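Local coordinates for protein alginase (Pseudoalteromonas, PDB 4Q8K) that probably cleaves alginate by beta-elimination, as a polysaccharide lyase of family 18 with a concanavalin-like jelly-roll catalytic domain, at residues 170-175 with 189-194; 204-209 with 289-294; 210-215 with 355-360; 221-226 with 322-327. One frame throughout, in Å; residues are numbered along the deposited sequence.

Contact 1: residues 170-175 with 189-194; sequences LVFVPL and HEYKVK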
loop_
_atom_site.group_PDB
_atom_site.type_symbol
_atom_site.label_atom_id
_atom_site.label_comp_id
_atom_site.label_asym_id
_atom_site.label_seq_id
_atom_site.Cartn_x
_atom_site.Cartn_y
_atom_site.Cartn_z
ATOM N N LEU A 170 -4.607 1.874 -13.874
ATOM C CA LEU A 170 -5.119 2.419 -12.623
ATOM C C LEU A 170 -4.175 3.507 -12.123
ATOM O O LEU A 170 -2.961 3.303 -12.051
ATOM C CB LEU A 170 -5.251 1.330 -11.556
ATOM C CG LEU A 170 -6.238 0.188 -11.820
ATOM C CD1 LEU A 170 -6.131 -0.854 -10.725
ATOM C CD2 LEU A 170 -7.665 0.715 -11.911
ATOM N N VAL A 171 -4.732 4.667 -11.795
ATOM C CA VAL A 171 -3.934 5.767 -11.258
ATOM C C VAL A 171 -4.465 6.174 -9.897
ATOM O O VAL A 171 -5.615 6.591 -9.777
ATOM C CB VAL A 171 -3.953 6.992 -12.188
ATOM C CG1 VAL A 171 -3.414 8.217 -11.452
ATOM C CG2 VAL A 171 -3.154 6.711 -13.452
ATOM N N PHE A 172 -3.624 6.057 -8.875
ATOM C CA PHE A 172 -4.028 6.367 -7.508
ATOM C C PHE A 172 -3.385 7.668 -7.054
ATOM O O PHE A 172 -2.161 7.768 -6.955
ATOM C CB PHE A 172 -3.654 5.228 -6.555
ATOM C CG PHE A 172 -4.263 3.897 -6.933
ATOM C CD1 PHE A 172 -5.555 3.573 -6.539
ATOM C CD2 PHE A 172 -3.554 2.983 -7.691
ATOM C CE1 PHE A 172 -6.125 2.356 -6.883
ATOM C CE2 PHE A 172 -4.125 1.760 -8.040
ATOM C CZ PHE A 172 -5.402 1.453 -7.639
ATOM N N VAL A 173 -4.227 8.664 -6.783
ATOM C CA VAL A 173 -3.769 10.013 -6.483
ATOM C C VAL A 173 -4.455 10.530 -5.220
ATOM O O VAL A 173 -5.471 11.225 -5.288
ATOM C CB VAL A 173 -4.079 10.945 -7.653
ATOM C CG1 VAL A 173 -3.003 10.826 -8.731
ATOM C CG2 VAL A 173 -5.469 10.619 -8.233
ATOM N N PRO A 174 -3.916 10.171 -4.053
ATOM C CA PRO A 174 -4.514 10.514 -2.760
ATOM C C PRO A 174 -4.536 12.026 -2.484
ATOM O O PRO A 174 -5.395 12.473 -1.723
ATOM C CB PRO A 174 -3.616 9.782 -1.761
ATOM C CG PRO A 174 -2.306 9.644 -2.482
ATOM C CD PRO A 174 -2.685 9.370 -3.897
ATOM N N LEU A 175 -3.640 12.795 -3.095
ATOM C CA LEU A 175 -3.689 14.250 -2.930
ATOM C C LEU A 175 -4.938 14.831 -3.575
ATOM O O LEU A 175 -5.335 15.960 -3.267
ATOM C CB LEU A 175 -2.455 14.926 -3.525
ATOM C CG LEU A 175 -1.102 14.579 -2.900
ATOM C CD1 LEU A 175 0.024 15.140 -3.754
ATOM C CD2 LEU A 175 -1.009 15.056 -1.449
ATOM N N HIS A 189 -6.086 6.605 -1.674
ATOM C CA HIS A 189 -6.837 6.286 -2.878
ATOM C C HIS A 189 -6.546 4.805 -3.095
ATOM O O HIS A 189 -5.432 4.446 -3.462
ATOM C CB HIS A 189 -6.329 7.097 -4.050
ATOM C CG HIS A 189 -7.344 7.297 -5.130
ATOM N ND1 HIS A 189 -7.029 7.841 -6.351
ATOM C CD2 HIS A 189 -8.669 7.014 -5.168
ATOM C CE1 HIS A 189 -8.122 7.906 -7.099
ATOM N NE2 HIS A 189 -9.128 7.413 -6.403
ATOM N N GLU A 190 -7.538 3.950 -2.853
ATOM C CA GLU A 190 -7.258 2.550 -2.576
ATOM C C GLU A 190 -8.454 1.646 -2.867
ATOM O O GLU A 190 -9.614 2.071 -2.755
ATOM C CB GLU A 190 -6.912 2.468 -1.092
ATOM C CG GLU A 190 -6.460 1.144 -0.549
ATOM C CD GLU A 190 -6.098 1.276 0.915
ATOM O OE1 GLU A 190 -7.015 1.294 1.769
ATOM O OE2 GLU A 190 -4.895 1.387 1.209
ATOM N N TYR A 191 -8.164 0.398 -3.232
ATOM C CA TYR A 191 -9.197 -0.625 -3.347
ATOM C C TYR A 191 -9.042 -1.608 -2.191
ATOM O O TYR A 191 -7.923 -1.880 -1.753
ATOM C CB TYR A 191 -9.057 -1.395 -4.659
ATOM C CG TYR A 191 -9.525 -0.672 -5.902
ATOM C CD1 TYR A 191 -10.881 -0.491 -6.156
ATOM C CD2 TYR A 191 -8.614 -0.204 -6.842
ATOM C CE1 TYR A 191 -11.305 0.147 -7.300
ATOM C CE2 TYR A 191 -9.027 0.441 -7.982
ATOM C CZ TYR A 191 -10.377 0.611 -8.209
ATOM O OH TYR A 191 -10.791 1.258 -9.346
ATOM N N LYS A 192 -10.156 -2.154 -1.707
ATOM C CA LYS A 192 -10.119 -3.131 -0.626
ATOM C C LYS A 192 -11.077 -4.292 -0.887
ATOM O O LYS A 192 -12.178 -4.091 -1.388
ATOM C CB LYS A 192 -10.469 -2.468 0.708
ATOM C CG LYS A 192 -11.807 -1.730 0.688
ATOM C CD LYS A 192 -12.204 -1.232 2.067
ATOM C CE LYS A 192 -13.550 -0.488 1.997
ATOM N NZ LYS A 192 -13.981 -0.019 3.349
ATOM N N VAL A 193 -10.660 -5.509 -0.553
ATOM C CA VAL A 193 -11.575 -6.637 -0.658
ATOM C C VAL A 193 -12.812 -6.353 0.188
ATOM O O VAL A 193 -12.705 -6.014 1.370
ATOM C CB VAL A 193 -10.914 -7.953 -0.205
ATOM C CG1 VAL A 193 -11.928 -9.100 -0.190
ATOM C CG2 VAL A 193 -9.715 -8.300 -1.099
ATOM N N LYS A 194 -13.976 -6.539 -0.380
ATOM C CA LYS A 194 -15.188 -6.203 0.322
ATOM C C LYS A 194 -15.508 -7.043 1.518
ATOM O O LYS A 194 -15.159 -8.171 1.587
ATOM C CB LYS A 194 -16.341 -6.153 -0.650
ATOM C CG LYS A 194 -16.828 -7.502 -1.071
ATOM C CD LYS A 194 -18.064 -7.397 -1.957
ATOM C CE LYS A 194 -17.755 -6.790 -3.285
ATOM N NZ LYS A 194 -18.955 -6.733 -4.139
#

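Contact 2: residues 204-209 with 289-294; sequences TYEVFE and VVNNYG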
loop_
_atom_site.group_PDB
_atom_site.type_symbol
_atom_site.label_atom_id
_atom_site.label_comp_id
_atom_site.label_asym_id
_atom_site.label_seq_id
_atom_site.Cartn_x
_atom_site.Cartn_y
_atom_site.Cartn_z
ATOM N N THR A 204 -7.418 -18.508 2.482
ATOM C CA THR A 204 -7.354 -18.179 1.070
ATOM C C THR A 204 -6.021 -18.342 0.426
ATOM O O THR A 204 -5.021 -18.187 1.044
ATOM C CB THR A 204 -7.712 -16.707 0.744
ATOM O OG1 THR A 204 -6.905 -15.824 1.508
ATOM C CG2 THR A 204 -9.090 -16.429 1.065
ATOM N N TYR A 205 -6.057 -18.540 -0.874
ATOM C CA TYR A 205 -4.900 -18.423 -1.710
ATOM C C TYR A 205 -5.124 -17.199 -2.606
ATOM O O TYR A 205 -6.006 -17.194 -3.395
ATOM C CB TYR A 205 -4.664 -19.704 -2.530
ATOM C CG TYR A 205 -3.507 -19.598 -3.463
ATOM C CD1 TYR A 205 -2.222 -19.808 -3.034
ATOM C CD2 TYR A 205 -3.696 -19.247 -4.759
ATOM C CE1 TYR A 205 -1.171 -19.687 -3.884
ATOM C CE2 TYR A 205 -2.647 -19.113 -5.604
ATOM C CZ TYR A 205 -1.395 -19.339 -5.155
ATOM O OH TYR A 205 -0.385 -19.190 -6.013
ATOM N N GLU A 206 -4.329 -16.156 -2.421
ATOM C CA GLU A 206 -4.426 -14.944 -3.220
ATOM C C GLU A 206 -3.133 -14.599 -3.884
ATOM O O GLU A 206 -2.098 -14.723 -3.307
ATOM C CB GLU A 206 -4.661 -13.723 -2.380
ATOM C CG GLU A 206 -5.803 -13.701 -1.479
ATOM C CD GLU A 206 -5.712 -12.496 -0.554
ATOM O OE1 GLU A 206 -6.200 -11.455 -0.961
ATOM O OE2 GLU A 206 -5.172 -12.640 0.538
ATOM N N VAL A 207 -3.240 -14.086 -5.085
ATOM C CA VAL A 207 -2.084 -13.582 -5.795
ATOM C C VAL A 207 -2.439 -12.218 -6.365
ATOM O O VAL A 207 -3.441 -12.084 -7.076
ATOM C CB VAL A 207 -1.702 -14.505 -6.963
ATOM C CG1 VAL A 207 -0.540 -13.917 -7.749
ATOM C CG2 VAL A 207 -1.363 -15.913 -6.453
ATOM N N PHE A 208 -1.639 -11.205 -6.040
ATOM C CA PHE A 208 -1.776 -9.899 -6.664
ATOM C C PHE A 208 -0.463 -9.583 -7.355
ATOM O O PHE A 208 0.609 -9.739 -6.767
ATOM C CB PHE A 208 -2.100 -8.817 -5.626
ATOM C CG PHE A 208 -2.123 -7.413 -6.191
ATOM C CD1 PHE A 208 -3.280 -6.894 -6.729
ATOM C CD2 PHE A 208 -0.982 -6.614 -6.171
ATOM C CE1 PHE A 208 -3.312 -5.593 -7.245
ATOM C CE2 PHE A 208 -0.997 -5.333 -6.688
ATOM C CZ PHE A 208 -2.170 -4.819 -7.226
ATOM N N GLU A 209 -0.548 -9.173 -8.616
ATOM C CA GLU A 209 0.624 -8.741 -9.351
ATOM C C GLU A 209 0.298 -7.466 -10.104
ATOM O O GLU A 209 -0.812 -7.307 -10.611
ATOM C CB GLU A 209 1.109 -9.824 -10.320
ATOM C CG GLU A 209 2.426 -9.471 -11.012
ATOM C CD GLU A 209 3.171 -10.680 -11.552
ATOM O OE1 GLU A 209 2.611 -11.798 -11.548
ATOM O OE2 GLU A 209 4.335 -10.505 -11.973
ATOM N N VAL A 289 2.476 -10.062 -4.792
ATOM C CA VAL A 289 2.148 -10.399 -3.419
ATOM C C VAL A 289 1.334 -11.676 -3.430
ATOM O O VAL A 289 0.303 -11.751 -4.097
ATOM C CB VAL A 289 1.313 -9.281 -2.753
ATOM C CG1 VAL A 289 0.962 -9.654 -1.328
ATOM C CG2 VAL A 289 2.077 -7.969 -2.789
ATOM N N VAL A 290 1.804 -12.677 -2.697
ATOM C CA VAL A 290 1.089 -13.941 -2.599
ATOM C C VAL A 290 0.745 -14.253 -1.157
ATOM O O VAL A 290 1.601 -14.174 -0.279
ATOM C CB VAL A 290 1.936 -15.105 -3.157
ATOM C CG1 VAL A 290 1.143 -16.400 -3.101
ATOM C CG2 VAL A 290 2.397 -14.795 -4.578
ATOM N N ASN A 291 -0.516 -14.587 -0.910
ATOM C CA ASN A 291 -0.919 -15.133 0.365
ATOM C C ASN A 291 -1.290 -16.584 0.153
ATOM O O ASN A 291 -2.384 -16.871 -0.316
ATOM C CB ASN A 291 -2.131 -14.409 0.938
ATOM C CG ASN A 291 -2.678 -15.106 2.168
ATOM O OD1 ASN A 291 -1.952 -15.820 2.870
ATOM N ND2 ASN A 291 -3.963 -14.920 2.428
ATOM N N ASN A 292 -0.375 -17.485 0.480
ATOM C CA ASN A 292 -0.620 -18.920 0.363
ATOM C C ASN A 292 -1.140 -19.479 1.686
ATOM O O ASN A 292 -0.380 -20.044 2.462
ATOM C CB ASN A 292 0.672 -19.634 -0.053
ATOM C CG ASN A 292 0.465 -21.115 -0.293
ATOM O OD1 ASN A 292 -0.666 -21.577 -0.431
ATOM N ND2 ASN A 292 1.559 -21.870 -0.339
ATOM N N TYR A 293 -2.433 -19.294 1.943
ATOM C CA TYR A 293 -3.070 -19.773 3.167
ATOM C C TYR A 293 -2.296 -19.411 4.441
ATOM O O TYR A 293 -2.107 -20.243 5.334
ATOM C CB TYR A 293 -3.317 -21.294 3.086
ATOM C CG TYR A 293 -4.218 -21.687 1.932
ATOM C CD1 TYR A 293 -5.599 -21.650 2.062
ATOM C CD2 TYR A 293 -3.686 -22.081 0.707
ATOM C CE1 TYR A 293 -6.424 -22.001 1.012
ATOM C CE2 TYR A 293 -4.507 -22.441 -0.348
ATOM C CZ TYR A 293 -5.877 -22.392 -0.190
ATOM O OH TYR A 293 -6.705 -22.733 -1.237
ATOM N N GLY A 294 -1.843 -18.161 4.514
ATOM C CA GLY A 294 -1.219 -17.655 5.724
ATOM C C GLY A 294 0.280 -17.460 5.587
ATOM O O GLY A 294 0.911 -16.854 6.447
#

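Contact 3: residues 210-215 with 355-360; sequences ATVKVE and SKVTMT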
loop_
_atom_site.group_PDB
_atom_site.type_symbol
_atom_site.label_atom_id
_atom_site.label_comp_id
_atom_site.label_asym_id
_atom_site.label_seq_id
_atom_site.Cartn_x
_atom_site.Cartn_y
_atom_site.Cartn_z
ATOM N N ALA A 210 1.267 -6.560 -10.160
ATOM C CA ALA A 210 1.110 -5.315 -10.883
ATOM C C ALA A 210 2.467 -4.755 -11.288
ATOM O O ALA A 210 3.482 -4.984 -10.618
ATOM C CB ALA A 210 0.351 -4.309 -10.035
ATOM N N THR A 211 2.478 -4.064 -12.418
ATOM C CA THR A 211 3.586 -3.221 -12.824
ATOM C C THR A 211 3.298 -1.840 -12.232
ATOM O O THR A 211 2.257 -1.227 -12.520
ATOM C CB THR A 211 3.670 -3.153 -14.360
ATOM O OG1 THR A 211 4.031 -4.444 -14.868
ATOM C CG2 THR A 211 4.691 -2.128 -14.825
ATOM N N VAL A 212 4.205 -1.371 -11.381
ATOM C CA VAL A 212 3.955 -0.185 -10.577
ATOM C C VAL A 212 4.923 0.946 -10.886
ATOM O O VAL A 212 6.133 0.806 -10.702
ATOM C CB VAL A 212 4.063 -0.498 -9.056
ATOM C CG1 VAL A 212 3.705 0.740 -8.232
ATOM C CG2 VAL A 212 3.180 -1.667 -8.671
ATOM N N LYS A 213 4.382 2.074 -11.334
ATOM C CA LYS A 213 5.190 3.276 -11.527
ATOM C C LYS A 213 4.865 4.255 -10.407
ATOM O O LYS A 213 3.701 4.446 -10.064
ATOM C CB LYS A 213 4.921 3.892 -12.902
ATOM C CG LYS A 213 5.678 5.182 -13.188
ATOM C CD LYS A 213 5.324 5.732 -14.573
ATOM C CE LYS A 213 5.956 7.102 -14.809
ATOM N NZ LYS A 213 5.700 7.643 -16.180
ATOM N N VAL A 214 5.889 4.860 -9.817
ATOM C CA VAL A 214 5.659 5.784 -8.717
ATOM C C VAL A 214 6.279 7.134 -9.034
ATOM O O VAL A 214 7.447 7.215 -9.393
ATOM C CB VAL A 214 6.229 5.247 -7.377
ATOM C CG1 VAL A 214 5.956 6.228 -6.254
ATOM C CG2 VAL A 214 5.632 3.875 -7.038
ATOM N N GLU A 215 5.472 8.186 -8.940
ATOM C CA GLU A 215 5.960 9.550 -9.092
ATOM C C GLU A 215 5.562 10.282 -7.821
ATOM O O GLU A 215 4.375 10.386 -7.507
ATOM C CB GLU A 215 5.322 10.221 -10.304
ATOM C CG GLU A 215 5.635 9.558 -11.637
ATOM C CD GLU A 215 4.691 10.022 -12.731
ATOM O OE1 GLU A 215 5.002 11.037 -13.388
ATOM O OE2 GLU A 215 3.624 9.391 -12.919
ATOM N N SER A 355 2.062 12.708 -5.744
ATOM C CA SER A 355 2.046 11.325 -5.271
ATOM C C SER A 355 1.093 10.517 -6.136
ATOM O O SER A 355 -0.105 10.430 -5.854
ATOM C CB SER A 355 1.640 11.226 -3.804
ATOM O OG SER A 355 1.683 9.866 -3.361
ATOM N N LYS A 356 1.639 9.945 -7.200
ATOM C CA LYS A 356 0.841 9.231 -8.177
ATOM C C LYS A 356 1.390 7.824 -8.349
ATOM O O LYS A 356 2.514 7.646 -8.820
ATOM C CB LYS A 356 0.861 9.962 -9.521
ATOM C CG LYS A 356 0.061 9.254 -10.609
ATOM C CD LYS A 356 0.276 9.887 -11.969
ATOM C CE LYS A 356 -0.350 11.273 -12.027
ATOM N NZ LYS A 356 -0.351 11.821 -13.412
ATOM N N VAL A 357 0.595 6.837 -7.953
ATOM C CA VAL A 357 0.935 5.435 -8.194
ATOM C C VAL A 357 0.124 4.915 -9.389
ATOM O O VAL A 357 -1.107 4.911 -9.363
ATOM C CB VAL A 357 0.700 4.556 -6.948
ATOM C CG1 VAL A 357 0.956 3.074 -7.262
ATOM C CG2 VAL A 357 1.599 5.006 -5.800
ATOM N N THR A 358 0.828 4.496 -10.435
ATOM C CA THR A 358 0.186 4.003 -11.648
ATOM C C THR A 358 0.398 2.501 -11.751
ATOM O O THR A 358 1.531 2.031 -11.721
ATOM C CB THR A 358 0.769 4.675 -12.902
ATOM O OG1 THR A 358 0.593 6.094 -12.814
ATOM C CG2 THR A 358 0.073 4.173 -14.158
ATOM N N MET A 359 -0.691 1.749 -11.868
ATOM C CA MET A 359 -0.576 0.301 -11.940
ATOM C C MET A 359 -1.114 -0.235 -13.253
ATOM O O MET A 359 -2.226 0.094 -13.653
ATOM C CB MET A 359 -1.307 -0.352 -10.768
ATOM C CG MET A 359 -0.647 -0.106 -9.442
ATOM S SD MET A 359 -1.330 -1.115 -8.135
ATOM C CE MET A 359 -0.640 -0.309 -6.689
ATOM N N THR A 360 -0.300 -1.050 -13.917
ATOM C CA THR A 360 -0.641 -1.671 -15.183
ATOM C C THR A 360 -0.333 -3.166 -15.093
ATOM O O THR A 360 0.248 -3.631 -14.101
ATOM C CB THR A 360 0.179 -1.070 -16.335
ATOM O OG1 THR A 360 1.570 -1.086 -15.987
ATOM C CG2 THR A 360 -0.260 0.379 -16.621
HETATM O O HOH W 1 2.475 0.940 -14.316
HETATM O O HOH W 2 2.836 7.166 -11.566
HETATM O O HOH W 3 2.607 12.497 -13.557
#

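Contact 4: residues 221-226 with 322-327; sequences KTIISQ and YLQSQD. With SO4 (sulfate ion), chain C.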
loop_
_atom_site.group_PDB
_atom_site.type_symbol
_atom_site.label_atom_id
_atom_site.label_comp_id
_atom_site.label_asym_id
_atom_site.label_seq_id
_atom_site.Cartn_x
_atom_site.Cartn_y
_atom_site.Cartn_z
ATOM N N LYS A 221 6.043 9.153 1.587
ATOM C CA LYS A 221 5.962 7.771 2.062
ATOM C C LYS A 221 4.538 7.246 1.899
ATOM O O LYS A 221 3.581 7.840 2.415
ATOM C CB LYS A 221 6.368 7.693 3.529
ATOM C CG LYS A 221 6.148 6.329 4.188
ATOM C CD LYS A 221 6.715 6.348 5.586
ATOM C CE LYS A 221 6.489 5.035 6.307
ATOM N NZ LYS A 221 7.068 5.044 7.693
ATOM N N THR A 222 4.396 6.127 1.196
ATOM C CA THR A 222 3.065 5.572 0.981
ATOM C C THR A 222 3.051 4.063 1.162
ATOM O O THR A 222 4.088 3.403 1.032
ATOM C CB THR A 222 2.546 5.884 -0.426
ATOM O OG1 THR A 222 1.240 5.304 -0.586
ATOM C CG2 THR A 222 3.493 5.323 -1.486
ATOM N N ILE A 223 1.874 3.534 1.484
ATOM C CA ILE A 223 1.652 2.087 1.476
ATOM C C ILE A 223 0.860 1.751 0.213
ATOM O O ILE A 223 -0.217 2.308 -0.019
ATOM C CB ILE A 223 0.891 1.620 2.745
ATOM C CG1 ILE A 223 1.707 1.917 4.011
ATOM C CG2 ILE A 223 0.561 0.112 2.678
ATOM C CD1 ILE A 223 0.921 1.682 5.280
ATOM N N ILE A 224 1.395 0.845 -0.612
ATOM C CA ILE A 224 0.798 0.581 -1.928
ATOM C C ILE A 224 0.077 -0.767 -1.987
ATOM O O ILE A 224 -0.623 -1.060 -2.951
ATOM C CB ILE A 224 1.825 0.659 -3.099
ATOM C CG1 ILE A 224 2.901 -0.423 -2.978
ATOM C CG2 ILE A 224 2.473 2.051 -3.196
ATOM C CD1 ILE A 224 3.785 -0.509 -4.197
ATOM N N SER A 225 0.263 -1.578 -0.956
ATOM C CA SER A 225 -0.500 -2.817 -0.824
ATOM C C SER A 225 -0.425 -3.309 0.616
ATOM O O SER A 225 0.589 -3.137 1.287
ATOM C CB SER A 225 -0.023 -3.875 -1.831
ATOM O OG SER A 225 1.199 -4.466 -1.428
ATOM N N GLN A 226 -1.499 -3.912 1.103
ATOM C CA GLN A 226 -1.491 -4.417 2.464
ATOM C C GLN A 226 -2.576 -5.445 2.730
ATOM O O GLN A 226 -3.648 -5.405 2.124
ATOM C CB GLN A 226 -1.614 -3.278 3.475
ATOM C CG GLN A 226 -2.888 -2.493 3.354
ATOM C CD GLN A 226 -2.984 -1.432 4.421
ATOM O OE1 GLN A 226 -3.141 -1.738 5.604
ATOM N NE2 GLN A 226 -2.890 -0.179 4.011
ATOM N N TYR A 322 -1.780 4.809 -0.308
ATOM C CA TYR A 322 -2.161 5.339 0.994
ATOM C C TYR A 322 -1.013 6.195 1.522
ATOM O O TYR A 322 -0.077 5.685 2.128
ATOM C CB TYR A 322 -2.438 4.171 1.934
ATOM C CG TYR A 322 -2.886 4.514 3.332
ATOM C CD1 TYR A 322 -3.151 5.824 3.716
ATOM C CD2 TYR A 322 -3.033 3.513 4.283
ATOM C CE1 TYR A 322 -3.561 6.118 5.001
ATOM C CE2 TYR A 322 -3.439 3.799 5.577
ATOM C CZ TYR A 322 -3.700 5.110 5.927
ATOM O OH TYR A 322 -4.108 5.402 7.209
ATOM N N LEU A 323 -1.102 7.503 1.277
ATOM C CA LEU A 323 -0.047 8.459 1.616
ATOM C C LEU A 323 -0.004 8.758 3.118
ATOM O O LEU A 323 -1.007 9.168 3.712
ATOM C CB LEU A 323 -0.259 9.753 0.820
ATOM C CG LEU A 323 0.859 10.805 0.793
ATOM C CD1 LEU A 323 2.086 10.274 0.063
ATOM C CD2 LEU A 323 0.343 12.095 0.136
ATOM N N GLN A 324 1.166 8.535 3.718
ATOM C CA GLN A 324 1.350 8.595 5.158
ATOM C C GLN A 324 1.731 10.006 5.592
ATOM O O GLN A 324 2.645 10.599 5.028
ATOM C CB GLN A 324 2.462 7.626 5.579
ATOM C CG GLN A 324 2.210 6.171 5.163
ATOM C CD GLN A 324 0.980 5.579 5.841
ATOM O OE1 GLN A 324 -0.032 5.299 5.189
ATOM N NE2 GLN A 324 1.065 5.378 7.152
ATOM N N SER A 325 1.028 10.538 6.591
ATOM C CA SER A 325 1.332 11.883 7.080
ATOM C C SER A 325 2.408 11.783 8.154
ATOM O O SER A 325 2.107 11.621 9.331
ATOM C CB SER A 325 0.077 12.560 7.633
ATOM O OG SER A 325 0.344 13.910 7.985
ATOM N N GLN A 326 3.667 11.858 7.727
ATOM C CA GLN A 326 4.804 11.606 8.611
ATOM C C GLN A 326 6.024 12.403 8.152
ATOM O O GLN A 326 6.297 12.518 6.951
ATOM C CB GLN A 326 5.121 10.096 8.645
ATOM C CG GLN A 326 6.084 9.658 9.740
ATOM C CD GLN A 326 6.402 8.168 9.658
ATOM O OE1 GLN A 326 6.587 7.503 10.674
ATOM N NE2 GLN A 326 6.455 7.647 8.446
ATOM N N ASP A 327 6.742 12.982 9.109
ATOM C CA ASP A 327 7.979 13.691 8.808
ATOM C C ASP A 327 9.021 12.640 8.426
ATOM O O ASP A 327 9.203 11.677 9.155
ATOM C CB ASP A 327 8.449 14.448 10.047
ATOM C CG ASP A 327 9.544 15.449 9.738
ATOM O OD1 ASP A 327 10.649 15.024 9.326
ATOM O OD2 ASP A 327 9.293 16.669 9.908
HETATM S S SO4 C . 5.300 2.660 10.211
HETATM O O1 SO4 C . 6.225 3.048 9.164
HETATM O O2 SO4 C . 5.091 3.763 11.144
HETATM O O3 SO4 C . 4.038 2.313 9.552
HETATM O O4 SO4 C . 5.810 1.495 10.934
HETATM O O HOH W 4 4.521 11.261 2.759
#

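Contact 1: residues 170-175 with 189-194
Phe172 sets its ring between His189 and Tyr191 of the opposing strand. Its CG stands anti to the carbonyl carbon, and CD1 comes 3.2 Å from His189 O. The ring presents an edge to the imidazole face, an edge-to-face pair with centroids 5.9 Å apart and planes at 82°. Farther along the ring, Phe172 CE1 meets Tyr191 CD2 at 3.6 Å; these two rings touch rim to rim, nearly perpendicular, and neither covers the other. Leu170 extends the apolar patch, its CD2 lying 4.2 Å from Tyr191 CE2. Strands 169-172 and 186-193 belong to the two different sheets of the beta sandwich, and their axes, 122° apart, show that they are not paired. One polar bond joins the segments: Val173 N, at the N-cap of helix 174-177, donates to His189 ND1 at 3.0 Å. The N-H...N angle is 164° and the donor lies in the imidazole plane. ND1 is therefore probably unprotonated, which points to the tautomer with its proton on NE2.

Contact 2: residues 204-209 with 289-294
Glu206 and Asn291 face each other as a hydrogen-bonded antiparallel pair and also join through their side chains. Asn291 ND2 donates over 3.2 Å to the anti lone pair of Glu206 OE2, which lies near the amide plane of Asn291 although carboxylate and amide are turned 80° apart. The same amide uses its OD1 to accept from Gly294 N at 2.9 Å, an Asx motif that ties the strand end to the following turn. Tyr293, its CG anti to the carbonyl carbon (chi1 -60°), lays one ring face against the Thr204-Tyr205 peptide, with Thr204 C 3.7 Å above the plane and offset toward the rim, while its CE2 meets Tyr205 CB at 3.5 Å. An alanine in place of Tyr293 would probably leave the Thr204-Tyr205 peptide and Tyr205 CB without this ring cover. The strands run at 175° with axes 4.7 Å apart, neighbours in the seven-stranded antiparallel sheet of the sandwich. Phe208 N to Val289 O, at 2.8 Å, continues the backbone ladder. On the face shared by Tyr205, Val207 and Val290, Val290 CG1 lies 4.1 Å from Tyr205 CE1. Farther out, Glu206 is held by Tyr364 OH at OE1 and His227 NE2 at OE2, Asn291 ND2 also donates to Met201 O, and Phe208 meets the rings of Phe317 and Phe319.

Contact 3: residues 210-215 with 355-360
Ala210 opens the contact with its CB 4.1 Å from Met359 SD. Next, Thr211 exchanges two backbone bonds with Thr360, and its CB comes 3.4 Å from Thr360 OG1. That hydroxyl occupies the position between backbone N and carbonyl carbon (chi1 51°), and a water joins it to Thr211 O. Val212 turns to the other face, where its CG1 reaches Val357 CG1 at 3.7 Å and its CG2 lies 4.2 Å from Met359 CG. Lys213 N bonds Thr358 O at 2.9 Å, and Val214 CG2 meets Val357 CG2 more loosely. Glu215 and Lys356 run alongside one another in the same direction; Glu215 OE2 touches Lys356 CD at 3.5 Å, whereas the charged atoms OE2 and NZ of this pair stay 4.7 Å apart. A water instead links Glu215 OE1 to Lys356 NZ. The two strands, antiparallel at 155°, sit mid-sheet: strand 284-292 flanks 210-215, strand 169-172 flanks 355-360, and Val357 packs on Asn321 of strand 321-324 in the facing sheet.

Contact 4: residues 221-226 with 322-327
Lys221 and Gln324 cross obliquely, CG to CG at 4.1 Å, beside the nearly straight backbone bond from Gln324 N to Lys221 O (2.8 Å). In the lysine, all four torsions near 180° carry NZ past Gln326 to a sulfate ion, probably from the crystallisation liquor: Lys221 NZ donates to sulfate O1 at 2.6 Å, and Tyr239 OH bonds the same ion. An alanine at Lys221 would probably leave the sulfate without its ammonium partner and open a gap beside the side chains of Gln324 and Gln326. Ile223 CD1 rests against the Gln324 side chain, 3.9 Å from Gln324 CD, and the tip of that amide, whose O and N are not securely told apart, lies over the Tyr322 ring. Gln226 meets the ring at its edge, NE2 to Tyr322 CD2 at 3.7 Å, the amide and ring planes only 12° apart. Two backbone bonds pair Ile223 with Tyr322; Ile223 N sits 37° out of the carbonyl plane of Tyr322 O. Thr222 OG1 has its strongest partner in Asn321 OD1, and Tyr322 OH bonds Asn185 N while its ring makes a cation-pi contact with Arg188. These are antiparallel strands of the concanavalin-like sandwich: strand 234-241 borders 221-228, strand 186-193 borders 321-324, Ile224 packs on Phe285 and Leu287 of the facing sheet, and helix 340-349 covers Leu323 and Ser325.

Overall arrangement
From the N terminus, contact 1 closes first, a short loop of 13 residues joining the two facing sheets. Strand 204-216 then opens both contacts 2 and 3: its first half pairs with 289-294, its second half with 355-360. Since their segments alternate along the chain, contact 2 crosses contact 3, and it crosses contact 4 as well, whereas contact 4 is nested inside the loop that contact 3 closes. Contacts 2 and 3 build one sheet and contact 4 the other. Phe172 N lies 2.8 Å from Val357 O, joining contact 1 to contact 3 edge by edge, while Val357 CG2 packs on Ile224 CG2 at 4.0 Å across the sandwich. The centres of contacts 2 and 4 are about 22 Å apart.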